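Local coordinates for protein iron-regulated transcriptional activator AFT2 (Saccharomyces cerevisiae, PDB 4LMG) that activates transcription of iron-regulon genes when iron is low, by binding the CACCC iron-responsive element in their promoters, at a contact of chain A with DNA. Coordinates in Å, arbitrary orientation; residue numbers count along the deposited sequence, not the author numbering.

A contact of chain A with DNA. Residues 44, 81-84. With nucleotides of chain B.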
loop_
_atom_site.group_PDB
_atom_site.type_symbol
_atom_site.label_atom_id
_atom_site.label_comp_id
_atom_site.label_asym_id
_atom_site.label_seq_id
_atom_site.Cartn_x
_atom_site.Cartn_y
_atom_site.Cartn_z
ATOM N N SER A 44 1.904 9.979 13.856
ATOM C CA SER A 44 1.520 11.329 14.251
ATOM C C SER A 44 0.814 12.142 13.169
ATOM O O SER A 44 0.614 13.345 13.331
ATOM C CB SER A 44 2.741 12.095 14.763
ATOM O OG SER A 44 3.299 11.442 15.890
ATOM N N TYR A 81 -0.585 15.643 14.738
ATOM C CA TYR A 81 -0.493 15.915 16.164
ATOM C C TYR A 81 0.463 17.068 16.455
ATOM O O TYR A 81 1.566 17.130 15.915
ATOM C CB TYR A 81 -0.063 14.668 16.936
ATOM C CG TYR A 81 -0.243 14.819 18.426
ATOM C CD1 TYR A 81 0.821 15.184 19.244
ATOM C CD2 TYR A 81 -1.486 14.618 19.014
ATOM C CE1 TYR A 81 0.653 15.331 20.609
ATOM C CE2 TYR A 81 -1.661 14.759 20.376
ATOM C CZ TYR A 81 -0.592 15.118 21.169
ATOM O OH TYR A 81 -0.775 15.262 22.526
ATOM N N SER A 82 0.022 17.982 17.311
ATOM C CA SER A 82 0.840 19.110 17.723
ATOM C C SER A 82 1.266 18.928 19.168
ATOM O O SER A 82 0.436 18.965 20.078
ATOM C CB SER A 82 0.064 20.418 17.571
ATOM O OG SER A 82 0.782 21.503 18.133
ATOM N N VAL A 83 2.560 18.718 19.378
ATOM C CA VAL A 83 3.091 18.599 20.727
ATOM C C VAL A 83 2.878 19.906 21.475
ATOM O O VAL A 83 2.531 19.906 22.653
ATOM C CB VAL A 83 4.595 18.259 20.722
ATOM C CG1 VAL A 83 5.157 18.301 22.137
ATOM C CG2 VAL A 83 4.822 16.896 20.102
ATOM N N ARG A 84 3.082 21.018 20.778
ATOM C CA ARG A 84 2.974 22.334 21.392
ATOM C C ARG A 84 1.582 22.563 21.971
ATOM O O ARG A 84 1.429 23.209 23.005
ATOM C CB ARG A 84 3.312 23.433 20.380
ATOM C CG ARG A 84 3.335 24.834 20.977
ATOM C CD ARG A 84 3.640 25.890 19.925
ATOM N NE ARG A 84 2.624 25.933 18.876
ATOM C CZ ARG A 84 1.542 26.706 18.915
ATOM N NH1 ARG A 84 1.332 27.505 19.952
ATOM N NH2 ARG A 84 0.669 26.679 17.918
ATOM O "O5'" DT B 1 5.908 15.326 15.284
ATOM C "C5'" DT B 1 4.952 14.641 16.082
ATOM C "C4'" DT B 1 5.385 14.647 17.536
ATOM O "O4'" DT B 1 4.225 14.442 18.384
ATOM C "C3'" DT B 1 6.391 13.570 17.933
ATOM O "O3'" DT B 1 7.293 14.109 18.880
ATOM C "C2'" DT B 1 5.498 12.523 18.593
ATOM C "C1'" DT B 1 4.548 13.452 19.336
ATOM N N1 DT B 1 3.281 12.844 19.812
ATOM C C2 DT B 1 2.947 12.984 21.139
ATOM O O2 DT B 1 3.649 13.576 21.938
ATOM N N3 DT B 1 1.758 12.399 21.493
ATOM C C4 DT B 1 0.895 11.706 20.664
ATOM O O4 DT B 1 -0.152 11.215 21.071
ATOM C C5 DT B 1 1.302 11.598 19.286
ATOM C C7 DT B 1 0.433 10.865 18.302
ATOM C C6 DT B 1 2.460 12.167 18.928
ATOM P P DA B 2 8.818 14.415 18.468
ATOM O OP1 DA B 2 9.107 13.690 17.208
ATOM O OP2 DA B 2 9.662 14.192 19.660
ATOM O "O5'" DA B 2 8.810 15.981 18.137
ATOM C "C5'" DA B 2 8.616 16.929 19.182
ATOM C "C4'" DA B 2 8.575 18.339 18.620
ATOM O "O4'" DA B 2 9.910 18.728 18.206
ATOM C "C3'" DA B 2 7.647 18.505 17.420
ATOM O "O3'" DA B 2 6.633 19.466 17.700
ATOM C "C2'" DA B 2 8.526 18.992 16.272
ATOM C "C1'" DA B 2 9.918 19.180 16.865
ATOM N N9 DA B 2 10.919 18.429 16.112
ATOM C C8 DA B 2 11.442 17.199 16.408
ATOM N N7 DA B 2 12.326 16.777 15.536
ATOM C C5 DA B 2 12.381 17.798 14.601
ATOM C C6 DA B 2 13.126 17.961 13.419
ATOM N N6 DA B 2 13.997 17.051 12.966
ATOM N N1 DA B 2 12.943 19.100 12.721
ATOM C C2 DA B 2 12.069 20.009 13.173
ATOM N N3 DA B 2 11.312 19.965 14.268
ATOM C C4 DA B 2 11.517 18.821 14.940
ATOM P P DA B 3 5.271 19.471 16.850
ATOM O OP1 DA B 3 4.291 20.316 17.567
ATOM O OP2 DA B 3 4.941 18.071 16.508
ATOM O "O5'" DA B 3 5.681 20.198 15.486
ATOM C "C5'" DA B 3 6.119 21.552 15.498
ATOM C "C4'" DA B 3 6.342 22.049 14.081
ATOM O "O4'" DA B 3 7.533 21.430 13.526
ATOM C "C3'" DA B 3 5.210 21.736 13.111
ATOM O "O3'" DA B 3 4.998 22.846 12.243
ATOM C "C2'" DA B 3 5.720 20.509 12.357
ATOM C "C1'" DA B 3 7.221 20.772 12.317
ATOM N N9 DA B 3 8.038 19.563 12.236
ATOM C C8 DA B 3 7.931 18.440 13.008
ATOM N N7 DA B 3 8.808 17.511 12.711
ATOM C C5 DA B 3 9.542 18.062 11.677
ATOM C C6 DA B 3 10.625 17.577 10.917
ATOM N N6 DA B 3 11.174 16.370 11.098
ATOM N N1 DA B 3 11.122 18.382 9.957
ATOM C C2 DA B 3 10.574 19.590 9.776
ATOM N N3 DA B 3 9.557 20.153 10.425
ATOM C C4 DA B 3 9.081 19.328 11.371
HETATM O O HOH W 1 1.047 13.140 24.132
#
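N3 of DT1 of chain B, the imino nitrogen of the thymine, meets a water at 2.8 Å in a nearly straight bond. The same water reaches the phenol OH of Tyr81 more loosely, at 3.2 Å, and so joins the polar ends of the two rings. This is the edge of the WRKY-GCM1 fold, the DNA-binding domain of AFT2, where the sheet end meets the 5' end of one strand. DT1 is unpaired, and its base lies over one face of Tyr81. The rings of Tyr81 and DT1 are stacked, with centroids 3.7 Å apart and planes 17° from parallel. The overlap is close to face-on, with C4 of DT1 above the middle of the phenol ring. CE1 of Tyr81 lies 3.3 Å from C2 of DT1. The CG of Tyr81 is anti to its backbone N (chi1 -168°), which carries the ring out under the base. The end of strand 76-82 and the turn after it approach the phosphate of DA3 of chain B. Here the backbone N of Val83 gives OP1 of DA3, a phosphate oxygen, a weak, bent hydrogen bond of 3.0 Å. A bond to the backbone phosphate would not by itself read the base. Val83 also packs against the sugars through one branch. Its CG2 methyl rests 3.5 Å from C4' of DT1 and also nears C5' of DA2. Ser44 comes to DT1 from elsewhere on the protein, with CB 3.6 Å from C5' of DT1. Its tip, the OG hydroxyl, is anti to the carbonyl carbon (chi1 -60°) and sits next to C6 of DT1, at 3.2 Å.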